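Long-range contact in DNA polymerase III, gamma subunit-related protein (Thermotoga maritima, PDB 2GNO), which probably binds DNA and resembles the clamp-loader subunits of DNA polymerase III, with an AAA+ type ATPase fold: residues A49-E54 with E79-K84. Numbering follows the deposited sequence.
Sequences ASDVLE and ELYTRK
S50 meets the side chain of E79 just ahead of strand 52-55, its OG lying 3.3 Å from the carboxylate carbon CD of E79. With OG between its own backbone N and carbonyl carbon (chi1 58°), S50 also donates a hydrogen bond to OD1 of D51, from above the carboxylate plane. D51 illustrates how one buried carboxylate can organise an irregular loop by gathering successive peptide N-H groups. The N of E79 bonds to OD1 of D51 at 2.8 Å, from the syn side and a little out of the plane, across it from S50 OG. OD2 of D51 takes two more: a nearly straight bond from Y81 N (2.8 Å, 171°) and a more bent one from L80 N (3.0 Å, 140°), which meets the syn lone pair of OD2. Four donors thus grip the group and fix its rotation. An alanine at D51 would probably leave the backbone N-H groups of E79, L80 and Y81 without their acceptor. V52 sets CG2 obliquely against the Y81 ring, 3.7 Å from CE2. The Y81 hydroxyl bonds to F45 O, while P39 and E43 of helix 30-43 touch the Y81 side chain. Strand 52-55, helix 64-74 and strand 84-88 form a beta-alpha-beta crossover at the edge of a parallel sheet ordered 2-3-4-1-5, as in AAA+ domains; D51 ties the end of that connection to the start of the edge strand, and Y85 of strand 84-88 makes backbone hydrogen bonds with D51 and L53, I87 with L53.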
loop_
_atom_site.group_PDB
_atom_site.type_symbol
_atom_site.label_atom_id
_atom_site.label_comp_id
_atom_site.label_asym_id
_atom_site.label_seq_id
_atom_site.Cartn_x
_atom_site.Cartn_y
_atom_site.Cartn_z
ATOM N N ALA A 49 -14.394 -15.969 9.138
ATOM C CA ALA A 49 -14.986 -15.047 8.134
ATOM C C ALA A 49 -16.377 -14.550 8.483
ATOM O O ALA A 49 -16.813 -13.512 7.996
ATOM C CB ALA A 49 -14.990 -15.678 6.759
ATOM N N SER A 50 -17.096 -15.312 9.293
ATOM C CA SER A 50 -18.416 -14.917 9.752
ATOM C C SER A 50 -18.360 -13.747 10.747
ATOM O O SER A 50 -19.360 -13.058 10.918
ATOM C CB SER A 50 -19.047 -16.097 10.477
ATOM O OG SER A 50 -18.219 -16.478 11.553
ATOM N N ASP A 51 -17.209 -13.560 11.414
ATOM C CA ASP A 51 -16.995 -12.491 12.422
ATOM C C ASP A 51 -16.248 -11.207 11.982
ATOM O O ASP A 51 -16.374 -10.195 12.653
ATOM C CB ASP A 51 -16.289 -13.089 13.640
ATOM C CG ASP A 51 -17.131 -14.142 14.358
ATOM O OD1 ASP A 51 -18.230 -14.443 13.889
ATOM O OD2 ASP A 51 -16.703 -14.670 15.407
ATOM N N VAL A 52 -15.474 -11.262 10.904
ATOM C CA VAL A 52 -14.735 -10.110 10.368
ATOM C C VAL A 52 -14.858 -10.019 8.841
ATOM O O VAL A 52 -14.540 -10.981 8.127
ATOM C CB VAL A 52 -13.207 -10.165 10.682
ATOM C CG1 VAL A 52 -12.494 -8.894 10.187
ATOM C CG2 VAL A 52 -12.954 -10.389 12.155
ATOM N N LEU A 53 -15.262 -8.849 8.343
ATOM C CA LEU A 53 -15.413 -8.607 6.908
ATOM C C LEU A 53 -14.422 -7.533 6.482
ATOM O O LEU A 53 -14.354 -6.478 7.100
ATOM C CB LEU A 53 -16.827 -8.124 6.575
ATOM C CG LEU A 53 -17.073 -7.641 5.128
ATOM C CD1 LEU A 53 -16.875 -8.757 4.135
ATOM C CD2 LEU A 53 -18.440 -7.035 5.005
ATOM N N GLU A 54 -13.688 -7.801 5.410
ATOM C CA GLU A 54 -12.727 -6.865 4.863
ATOM C C GLU A 54 -13.269 -6.326 3.548
ATOM O O GLU A 54 -13.664 -7.101 2.679
ATOM C CB GLU A 54 -11.396 -7.560 4.649
ATOM C CG GLU A 54 -10.227 -6.654 4.309
ATOM C CD GLU A 54 -8.926 -7.431 4.114
ATOM O OE1 GLU A 54 -8.937 -8.667 4.244
ATOM O OE2 GLU A 54 -7.890 -6.807 3.828
ATOM N N GLU A 79 -20.264 -15.310 15.569
ATOM C CA GLU A 79 -20.351 -16.705 15.986
ATOM C C GLU A 79 -19.477 -17.011 17.189
ATOM O O GLU A 79 -19.972 -17.474 18.218
ATOM C CB GLU A 79 -19.953 -17.645 14.842
ATOM C CG GLU A 79 -20.848 -17.566 13.613
ATOM C CD GLU A 79 -20.503 -18.609 12.537
ATOM O OE1 GLU A 79 -19.619 -19.476 12.763
ATOM O OE2 GLU A 79 -21.137 -18.558 11.458
ATOM N N LEU A 80 -18.178 -16.750 17.038
ATOM C CA LEU A 80 -17.162 -17.009 18.067
ATOM C C LEU A 80 -16.779 -15.786 18.867
ATOM O O LEU A 80 -16.576 -15.863 20.088
ATOM C CB LEU A 80 -15.886 -17.512 17.395
ATOM C CG LEU A 80 -15.992 -18.790 16.560
ATOM C CD1 LEU A 80 -14.698 -19.041 15.799
ATOM C CD2 LEU A 80 -16.339 -19.969 17.434
ATOM N N TYR A 81 -16.608 -14.668 18.171
ATOM C CA TYR A 81 -16.229 -13.438 18.818
ATOM C C TYR A 81 -17.342 -12.777 19.636
ATOM O O TYR A 81 -18.515 -13.056 19.441
ATOM C CB TYR A 81 -15.717 -12.397 17.800
ATOM C CG TYR A 81 -14.356 -12.552 17.130
ATOM C CD1 TYR A 81 -13.344 -13.337 17.669
ATOM C CD2 TYR A 81 -13.986 -11.647 16.123
ATOM C CE1 TYR A 81 -12.080 -13.363 17.096
ATOM C CE2 TYR A 81 -12.712 -11.651 15.574
ATOM C CZ TYR A 81 -11.769 -12.518 16.065
ATOM O OH TYR A 81 -10.508 -12.526 15.531
ATOM N N THR A 82 -16.945 -11.907 20.562
ATOM C CA THR A 82 -17.881 -11.121 21.382
ATOM C C THR A 82 -18.464 -10.049 20.444
ATOM O O THR A 82 -19.669 -9.796 20.452
ATOM C CB THR A 82 -17.165 -10.467 22.591
ATOM O OG1 THR A 82 -16.652 -11.494 23.443
ATOM C CG2 THR A 82 -18.101 -9.600 23.408
ATOM N N ARG A 83 -17.587 -9.442 19.629
ATOM C CA ARG A 83 -17.962 -8.433 18.652
ATOM C C ARG A 83 -17.707 -8.858 17.194
ATOM O O ARG A 83 -16.887 -9.730 16.913
ATOM C CB ARG A 83 -17.213 -7.129 18.944
ATOM C CG ARG A 83 -17.642 -6.497 20.259
ATOM C CD ARG A 83 -16.879 -5.235 20.624
ATOM N NE ARG A 83 -17.455 -4.619 21.822
ATOM C CZ ARG A 83 -17.212 -4.995 23.084
ATOM N NH1 ARG A 83 -16.385 -5.995 23.383
ATOM N NH2 ARG A 83 -17.828 -4.348 24.077
ATOM N N LYS A 84 -18.447 -8.238 16.278
ATOM C CA LYS A 84 -18.316 -8.443 14.828
ATOM C C LYS A 84 -17.525 -7.223 14.315
ATOM O O LYS A 84 -17.775 -6.100 14.745
ATOM C CB LYS A 84 -19.687 -8.560 14.186
ATOM C CG LYS A 84 -19.663 -8.532 12.704
ATOM C CD LYS A 84 -20.978 -8.965 12.077
ATOM C CE LYS A 84 -21.146 -10.450 12.086
ATOM N NZ LYS A 84 -22.277 -10.881 11.227
#